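Local structure of variant surface glycoprotein MITat 1.13 (Trypanosoma brucei, 6Z8H) at the interface of chains A and B. The protein probably forms the dense surface coat of the parasite, whose antigenic switching lets the trypanosome evade the host immune response. Coordinates in Å, arbitrary orientation; residue numbers count along the deposited sequence, not the author numbering. Chains: chain A/B, Variant surface glycoprotein MITat 1.13.

Contact 1 and contact 2 adjoin near one end of the elongated dimer, with the centres of their C-alpha atoms about 8 Å apart. They share A:Leu147, A:Thr148 and B:Thr243, and the A segment 145-152 runs through both. Contact 3 lies near the other end, about 77 Å from contact 1 and about 85 Å from contact 2, centre to centre of the C-alpha atoms. There, helix 368-383 of B packs on helices 34-75 and 78-129 of A. The two-fold repeats each contact with the chains exchanged. Variant surface glycoproteins are typically dimers, and contacts near both ends would help hold the two long chains together.

Contact 1: the interface of chains A and B. Residues chain A 147-149, 152; chain B 199, 201, 222, 224, 239-240, 243, 249.
A:Lys149 passes B:Asn240 with its CB and crosses B:Ile249 at a slant. Here an A loop and the start of 3-10 helix 149-151 pack on strands 194-203, 221-229 and 247-253 of B and on the end of its helix 236-239. A:Lys149 CB lies 3.4 Å from B:Asn240 OD1. CG is anti to the backbone N (chi1 168°). Bends at chi2 and chi4 bring the chain over B:Ile249 and NZ onto its carbonyl oxygen. CD meets B:Ile249 CD1 at 3.8 Å, and CE passes the carbonyl. The terminal amine NZ donates a hydrogen bond to B:Ile249 O at 2.8 Å. The backbone N of A:Lys149 donates to B:Asn240 OD1 at 2.8 Å, from 37° out of the amide plane. The same N and A:Thr148 C lie in plane at the edge of the B:Trp239 ring. B:Ala199 CB and B:Ile249 CG2 cover one indole face, and B:Thr243 CB the other, which should hold the ring in place. A:Phe152 stands crosswise to this indole, its CE1 by CH2. B:Ile249 CD1 caps the phenyl face in a CH-pi contact, and B:Leu224 CD2 reaches its edge in plane. A:Leu147 turns CD2 to B:Leu222 CD1, at 3.8 Å, and to B:Cys201 SG, at 3.9 Å.

Contact 2: the interface of chains A and B. Residues chain A 145-148; chain B 211-212, 214-216, 243.
Backbone hydrogen bonds join A:Leu145 to B:Val216 and A:Leu147 to B:Cys211, one going each way between two loops. B:Val216 N donates to A:Leu145 O at 2.7 Å. A:Leu147 N donates to B:Cys211 O at 2.8 Å. Within B, the hydroxyl OG1 of B:Thr243 accepts a bond from B:Cys211 N at 2.8 Å. It is nearly straight, 164° at the hydrogen, and may steady the residue whose carbonyl faces A. B:Cys211 pairs with B:Cys201 in a disulfide, which ties this loop to strand 194-203. The same OG1 donates to B:Cys201 O, and B:Thr243 thus bonds to both disulfide partners.

Carbon contacts fill in around these bonds. The methyl CB of B:Ala215 sits against the peptide that joins A:Leu145 to A:Arg146, and also meets A:Leu145 CB at 3.7 Å. B:Val216 brings CB and CG2 up to A:Leu145 O. A:Arg146 reaches over the B loop as an extended chain, with chi2 and chi3 near 180°. Its CG rests on B:Ala215 CA at 3.8 Å, and CD passes the carbonyl oxygen of B:His212. The side chain of B:His212 meets A through CB, near A:Leu147 O and 3.9 Å from A:Thr148 CG2.

Contact 3: the interface of chains A and B. Residues chain A 66, 92, 95-96, 99; chain B 368-369, 372, 375.
B:Leu368 packs against A:Tyr66, A:Ala92, A:Leu95 and A:Arg99, on helices 34-75 and 78-129 of A. It begins helix 368-383 and hides 98 Å² against A, the largest area in this patch. CG stands anti to the backbone N (chi1 162°), which carries the two methyls toward A. CD1 goes to A:Tyr66 and lies 3.9 Å from the ring carbon CE2, the two side chains running antiparallel, side by side. CD2 goes the other way. It meets A:Leu95 CD2 at 4.0 Å, with the leucines perpendicular. The same CD2 nears the guanidinium nitrogen NH1 of A:Arg99, at 3.7 Å. A:Leu95 CG sits over the centre of one face of that guanidinium and supports it from within A.

B:Pro369 lies crosswise to A:Asp96. B:Pro369 CD is 3.5 Å from the carboxylate carbon A:Asp96 CG. The helix start may favour the negative charge there. A:Ala92 CB packs against the first turn of helix 368-383, near B:Leu368 O and 3.9 Å from B:Pro369 CA. Carbon contacts carry the patch, and the nitrogens and oxygens of the two chains stay too far apart to bond. The phenol oxygen of A:Tyr66, OH, ends 3.3 Å from B:Gly372 CA.

Contact 1: the interface of chains A and B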
loop_
_atom_site.group_PDB
_atom_site.type_symbol
_atom_site.label_atom_id
_atom_site.label_comp_id
_atom_site.label_asym_id
_atom_site.label_seq_id
_atom_site.Cartn_x
_atom_site.Cartn_y
_atom_site.Cartn_z
ATOM N N LEU A 147 6.384 -18.465 52.989
ATOM C CA LEU A 147 6.423 -17.673 51.765
ATOM C C LEU A 147 5.297 -16.654 51.777
ATOM O O LEU A 147 4.134 -17.008 52.000
ATOM C CB LEU A 147 6.315 -18.585 50.532
ATOM C CG LEU A 147 6.609 -17.983 49.153
ATOM C CD1 LEU A 147 7.941 -17.292 49.175
ATOM C CD2 LEU A 147 6.582 -19.090 48.134
ATOM N N THR A 148 5.661 -15.396 51.529
ATOM C CA THR A 148 4.716 -14.364 51.135
ATOM C C THR A 148 5.359 -13.584 50.006
ATOM O O THR A 148 6.512 -13.820 49.637
ATOM C CB THR A 148 4.355 -13.381 52.264
ATOM O OG1 THR A 148 5.444 -12.472 52.485
ATOM C CG2 THR A 148 3.952 -14.113 53.542
ATOM N N LYS A 149 4.619 -12.611 49.488
ATOM C CA LYS A 149 5.145 -11.808 48.396
ATOM C C LYS A 149 6.464 -11.136 48.741
ATOM O O LYS A 149 7.279 -10.883 47.850
ATOM C CB LYS A 149 4.107 -10.768 47.954
ATOM C CG LYS A 149 4.617 -9.660 47.009
ATOM C CD LYS A 149 4.839 -10.141 45.621
ATOM C CE LYS A 149 5.376 -9.027 44.725
ATOM N NZ LYS A 149 4.464 -7.852 44.600
ATOM N N PHE A 152 9.698 -12.507 47.316
ATOM C CA PHE A 152 9.951 -12.383 45.880
ATOM C C PHE A 152 10.676 -11.066 45.674
ATOM O O PHE A 152 10.059 -10.002 45.588
ATOM C CB PHE A 152 8.655 -12.387 45.093
ATOM C CG PHE A 152 7.993 -13.722 45.021
ATOM C CD1 PHE A 152 7.299 -14.242 46.109
ATOM C CD2 PHE A 152 8.093 -14.485 43.874
ATOM C CE1 PHE A 152 6.665 -15.464 46.002
ATOM C CE2 PHE A 152 7.468 -15.691 43.772
ATOM C CZ PHE A 152 6.770 -16.192 44.825
ATOM N N ALA B 199 1.398 -16.805 41.048
ATOM C CA ALA B 199 2.057 -17.671 42.021
ATOM C C ALA B 199 1.037 -18.561 42.708
ATOM O O ALA B 199 -0.087 -18.140 43.001
ATOM C CB ALA B 199 2.798 -16.837 43.052
ATOM N N CYS B 201 1.427 -21.595 45.965
ATOM C CA CYS B 201 2.265 -22.346 46.897
ATOM C C CYS B 201 1.308 -23.106 47.798
ATOM O O CYS B 201 0.473 -22.503 48.477
ATOM C CB CYS B 201 3.194 -21.409 47.673
ATOM S SG CYS B 201 4.449 -22.280 48.693
ATOM N N LEU B 222 4.963 -25.668 44.251
ATOM C CA LEU B 222 5.248 -24.249 44.030
ATOM C C LEU B 222 5.166 -23.989 42.535
ATOM O O LEU B 222 5.953 -24.553 41.765
ATOM C CB LEU B 222 6.650 -23.878 44.506
ATOM C CG LEU B 222 7.115 -22.434 44.329
ATOM C CD1 LEU B 222 6.260 -21.477 45.144
ATOM C CD2 LEU B 222 8.588 -22.323 44.705
ATOM N N LEU B 224 4.944 -21.059 39.460
ATOM C CA LEU B 224 5.174 -19.691 39.012
ATOM C C LEU B 224 4.870 -19.622 37.524
ATOM O O LEU B 224 5.423 -20.398 36.749
ATOM C CB LEU B 224 6.621 -19.264 39.238
ATOM C CG LEU B 224 7.097 -19.286 40.689
ATOM C CD1 LEU B 224 8.539 -18.831 40.884
ATOM C CD2 LEU B 224 6.169 -18.424 41.535
ATOM N N TRP B 239 -3.313 -13.098 48.523
ATOM C CA TRP B 239 -2.444 -14.249 48.336
ATOM C C TRP B 239 -1.586 -14.480 49.566
ATOM O O TRP B 239 -1.339 -15.632 49.932
ATOM C CB TRP B 239 -1.544 -14.076 47.121
ATOM C CG TRP B 239 -0.802 -15.300 46.751
ATOM C CD1 TRP B 239 -1.300 -16.389 46.101
ATOM C CD2 TRP B 239 0.581 -15.573 46.991
ATOM N NE1 TRP B 239 -0.308 -17.310 45.907
ATOM C CE2 TRP B 239 0.855 -16.839 46.452
ATOM C CE3 TRP B 239 1.609 -14.879 47.622
ATOM C CZ2 TRP B 239 2.121 -17.420 46.512
ATOM C CZ3 TRP B 239 2.874 -15.434 47.637
ATOM C CH2 TRP B 239 3.112 -16.701 47.113
ATOM N N ASN B 240 -1.081 -13.401 50.184
ATOM C CA ASN B 240 -0.197 -13.525 51.346
ATOM C C ASN B 240 -0.866 -14.219 52.541
ATOM O O ASN B 240 -0.163 -14.645 53.462
ATOM C CB ASN B 240 0.300 -12.131 51.771
ATOM C CG ASN B 240 1.351 -11.562 50.835
ATOM O OD1 ASN B 240 1.905 -12.274 49.993
ATOM N ND2 ASN B 240 1.650 -10.270 50.997
ATOM N N THR B 243 -1.747 -18.705 50.116
ATOM C CA THR B 243 -0.923 -18.833 48.921
ATOM C C THR B 243 -1.342 -20.010 48.053
ATOM O O THR B 243 -0.892 -20.102 46.914
ATOM C CB THR B 243 0.556 -18.993 49.293
ATOM O OG1 THR B 243 0.756 -20.258 49.934
ATOM C CG2 THR B 243 1.016 -17.897 50.227
ATOM N N ILE B 249 0.518 -11.892 41.730
ATOM C CA ILE B 249 1.102 -11.186 42.867
ATOM C C ILE B 249 1.959 -10.002 42.446
ATOM O O ILE B 249 2.392 -9.225 43.302
ATOM C CB ILE B 249 1.882 -12.137 43.797
ATOM C CG1 ILE B 249 3.063 -12.798 43.098
ATOM C CG2 ILE B 249 0.936 -13.210 44.339
ATOM C CD1 ILE B 249 4.031 -13.498 44.048
#

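Contact 2: the interface of chains A and B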
loop_
_atom_site.group_PDB
_atom_site.type_symbol
_atom_site.label_atom_id
_atom_site.label_comp_id
_atom_site.label_asym_id
_atom_site.label_seq_id
_atom_site.Cartn_x
_atom_site.Cartn_y
_atom_site.Cartn_z
ATOM N N LEU A 145 11.129 -21.307 55.809
ATOM C CA LEU A 145 10.692 -21.572 54.440
ATOM C C LEU A 145 9.232 -21.185 54.216
ATOM O O LEU A 145 8.627 -21.609 53.218
ATOM C CB LEU A 145 10.895 -23.047 54.078
ATOM C CG LEU A 145 12.286 -23.621 53.778
ATOM C CD1 LEU A 145 12.785 -23.117 52.436
ATOM C CD2 LEU A 145 13.306 -23.350 54.883
ATOM N N ARG A 146 8.655 -20.373 55.105
ATOM C CA ARG A 146 7.368 -19.763 54.803
ATOM C C ARG A 146 7.508 -18.783 53.622
ATOM O O ARG A 146 8.605 -18.326 53.275
ATOM C CB ARG A 146 6.780 -19.086 56.037
ATOM C CG ARG A 146 6.502 -20.079 57.171
ATOM C CD ARG A 146 5.689 -19.449 58.303
ATOM N NE ARG A 146 5.194 -20.425 59.276
ATOM C CZ ARG A 146 4.578 -20.089 60.400
ATOM N NH1 ARG A 146 4.364 -18.807 60.674
ATOM N NH2 ARG A 146 4.178 -21.032 61.252
ATOM N N LEU A 147 6.384 -18.465 52.989
ATOM C CA LEU A 147 6.423 -17.673 51.765
ATOM C C LEU A 147 5.297 -16.654 51.777
ATOM O O LEU A 147 4.134 -17.008 52.000
ATOM C CB LEU A 147 6.315 -18.585 50.532
ATOM C CG LEU A 147 6.609 -17.983 49.153
ATOM C CD1 LEU A 147 7.941 -17.292 49.175
ATOM C CD2 LEU A 147 6.582 -19.090 48.134
ATOM N N THR A 148 5.661 -15.396 51.529
ATOM C CA THR A 148 4.716 -14.364 51.135
ATOM C C THR A 148 5.359 -13.584 50.006
ATOM O O THR A 148 6.512 -13.820 49.637
ATOM C CB THR A 148 4.355 -13.381 52.264
ATOM O OG1 THR A 148 5.444 -12.472 52.485
ATOM C CG2 THR A 148 3.952 -14.113 53.542
ATOM N N CYS B 211 1.400 -21.486 52.364
ATOM C CA CYS B 211 2.812 -21.360 52.683
ATOM C C CYS B 211 3.125 -20.173 53.585
ATOM O O CYS B 211 4.272 -20.046 54.023
ATOM C CB CYS B 211 3.622 -21.251 51.377
ATOM S SG CYS B 211 3.580 -22.753 50.437
ATOM N N HIS B 212 2.160 -19.295 53.867
ATOM C CA HIS B 212 2.461 -18.214 54.794
ATOM C C HIS B 212 2.452 -18.698 56.242
ATOM O O HIS B 212 3.074 -18.066 57.087
ATOM C CB HIS B 212 1.516 -17.017 54.595
ATOM C CG HIS B 212 0.205 -17.139 55.306
ATOM N ND1 HIS B 212 -0.728 -18.103 54.991
ATOM C CD2 HIS B 212 -0.344 -16.393 56.297
ATOM C CE1 HIS B 212 -1.779 -17.971 55.782
ATOM N NE2 HIS B 212 -1.571 -16.942 56.585
ATOM N N THR B 214 2.505 -22.462 56.784
ATOM C CA THR B 214 3.167 -23.761 56.720
ATOM C C THR B 214 4.335 -23.660 55.746
ATOM O O THR B 214 4.128 -23.618 54.529
ATOM C CB THR B 214 2.183 -24.845 56.280
ATOM O OG1 THR B 214 1.170 -25.026 57.283
ATOM C CG2 THR B 214 2.911 -26.182 56.093
ATOM N N ALA B 215 5.553 -23.611 56.274
ATOM C CA ALA B 215 6.743 -23.417 55.459
ATOM C C ALA B 215 6.821 -24.468 54.365
ATOM O O ALA B 215 6.320 -25.587 54.513
ATOM C CB ALA B 215 7.980 -23.523 56.354
ATOM N N VAL B 216 7.388 -24.061 53.221
ATOM C CA VAL B 216 7.623 -24.954 52.091
ATOM C C VAL B 216 8.247 -26.251 52.595
ATOM O O VAL B 216 9.338 -26.234 53.173
ATOM C CB VAL B 216 8.505 -24.261 51.032
ATOM C CG1 VAL B 216 8.980 -25.274 50.017
ATOM C CG2 VAL B 216 7.747 -23.100 50.366
ATOM N N THR B 243 -1.747 -18.705 50.116
ATOM C CA THR B 243 -0.923 -18.833 48.921
ATOM C C THR B 243 -1.342 -20.010 48.053
ATOM O O THR B 243 -0.892 -20.102 46.914
ATOM C CB THR B 243 0.556 -18.993 49.293
ATOM O OG1 THR B 243 0.756 -20.258 49.934
ATOM C CG2 THR B 243 1.016 -17.897 50.227
#

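Contact 3: the interface of chains A and B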
loop_
_atom_site.group_PDB
_atom_site.type_symbol
_atom_site.label_atom_id
_atom_site.label_comp_id
_atom_site.label_asym_id
_atom_site.label_seq_id
_atom_site.Cartn_x
_atom_site.Cartn_y
_atom_site.Cartn_z
ATOM N N TYR A 66 1.171 13.815 -23.854
ATOM C CA TYR A 66 0.340 13.399 -24.977
ATOM C C TYR A 66 -0.779 14.392 -25.207
ATOM O O TYR A 66 -1.105 14.707 -26.347
ATOM C CB TYR A 66 -0.233 12.004 -24.719
ATOM C CG TYR A 66 -1.050 11.482 -25.860
ATOM C CD1 TYR A 66 -0.468 11.142 -27.063
ATOM C CD2 TYR A 66 -2.415 11.362 -25.743
ATOM C CE1 TYR A 66 -1.226 10.686 -28.125
ATOM C CE2 TYR A 66 -3.186 10.881 -26.776
ATOM C CZ TYR A 66 -2.587 10.564 -27.980
ATOM O OH TYR A 66 -3.382 10.102 -29.000
ATOM N N ALA A 92 1.513 7.852 -28.192
ATOM C CA ALA A 92 0.416 6.987 -27.754
ATOM C C ALA A 92 0.920 5.591 -27.376
ATOM O O ALA A 92 0.410 4.978 -26.433
ATOM C CB ALA A 92 -0.651 6.933 -28.855
ATOM N N LEU A 95 2.636 5.891 -23.936
ATOM C CA LEU A 95 1.695 6.085 -22.840
ATOM C C LEU A 95 0.919 4.807 -22.573
ATOM O O LEU A 95 0.674 4.447 -21.419
ATOM C CB LEU A 95 0.750 7.234 -23.198
ATOM C CG LEU A 95 -0.343 7.608 -22.217
ATOM C CD1 LEU A 95 0.245 7.795 -20.833
ATOM C CD2 LEU A 95 -1.099 8.847 -22.707
ATOM N N ASP A 96 0.469 4.125 -23.618
ATOM C CA ASP A 96 -0.300 2.903 -23.423
ATOM C C ASP A 96 0.541 1.836 -22.724
ATOM O O ASP A 96 0.065 1.163 -21.803
ATOM C CB ASP A 96 -0.862 2.406 -24.759
ATOM C CG ASP A 96 -1.972 1.400 -24.572
ATOM O OD1 ASP A 96 -3.048 1.785 -24.063
ATOM O OD2 ASP A 96 -1.803 0.239 -24.968
ATOM N N ARG A 99 1.054 2.742 -19.034
ATOM C CA ARG A 99 -0.110 2.470 -18.208
ATOM C C ARG A 99 -0.314 0.981 -18.002
ATOM O O ARG A 99 -0.652 0.556 -16.893
ATOM C CB ARG A 99 -1.339 3.085 -18.870
ATOM C CG ARG A 99 -1.378 4.556 -18.781
ATOM C CD ARG A 99 -2.487 5.091 -19.663
ATOM N NE ARG A 99 -2.641 6.509 -19.422
ATOM C CZ ARG A 99 -3.418 7.308 -20.164
ATOM N NH1 ARG A 99 -4.075 6.823 -21.225
ATOM N NH2 ARG A 99 -3.505 8.605 -19.884
ATOM N N LEU B 368 -5.776 3.054 -27.604
ATOM C CA LEU B 368 -5.145 4.378 -27.625
ATOM C C LEU B 368 -4.035 4.398 -28.688
ATOM O O LEU B 368 -3.987 5.386 -29.371
ATOM C CB LEU B 368 -4.646 4.723 -26.216
ATOM C CG LEU B 368 -3.620 5.837 -26.123
ATOM C CD1 LEU B 368 -4.208 7.154 -26.554
ATOM C CD2 LEU B 368 -3.065 5.958 -24.713
ATOM N N PRO B 369 -3.103 3.428 -28.802
ATOM C CA PRO B 369 -2.099 3.476 -29.865
ATOM C C PRO B 369 -2.710 3.711 -31.266
ATOM O O PRO B 369 -2.237 4.563 -31.947
ATOM C CB PRO B 369 -1.437 2.102 -29.779
ATOM C CG PRO B 369 -1.430 1.835 -28.306
ATOM C CD PRO B 369 -2.727 2.421 -27.827
ATOM N N GLY B 372 -4.140 7.297 -31.568
ATOM C CA GLY B 372 -3.172 8.355 -31.738
ATOM C C GLY B 372 -2.618 8.383 -33.145
ATOM O O GLY B 372 -2.343 9.452 -33.686
ATOM N N ILE B 375 -5.137 9.982 -35.326
ATOM C CA ILE B 375 -5.175 11.438 -35.210
ATOM C C ILE B 375 -4.096 12.066 -36.072
ATOM O O ILE B 375 -4.360 13.010 -36.819
ATOM C CB ILE B 375 -5.062 11.871 -33.739
ATOM C CG1 ILE B 375 -6.375 11.587 -33.015
ATOM C CG2 ILE B 375 -4.732 13.347 -33.633
ATOM C CD1 ILE B 375 -6.305 11.836 -31.533
#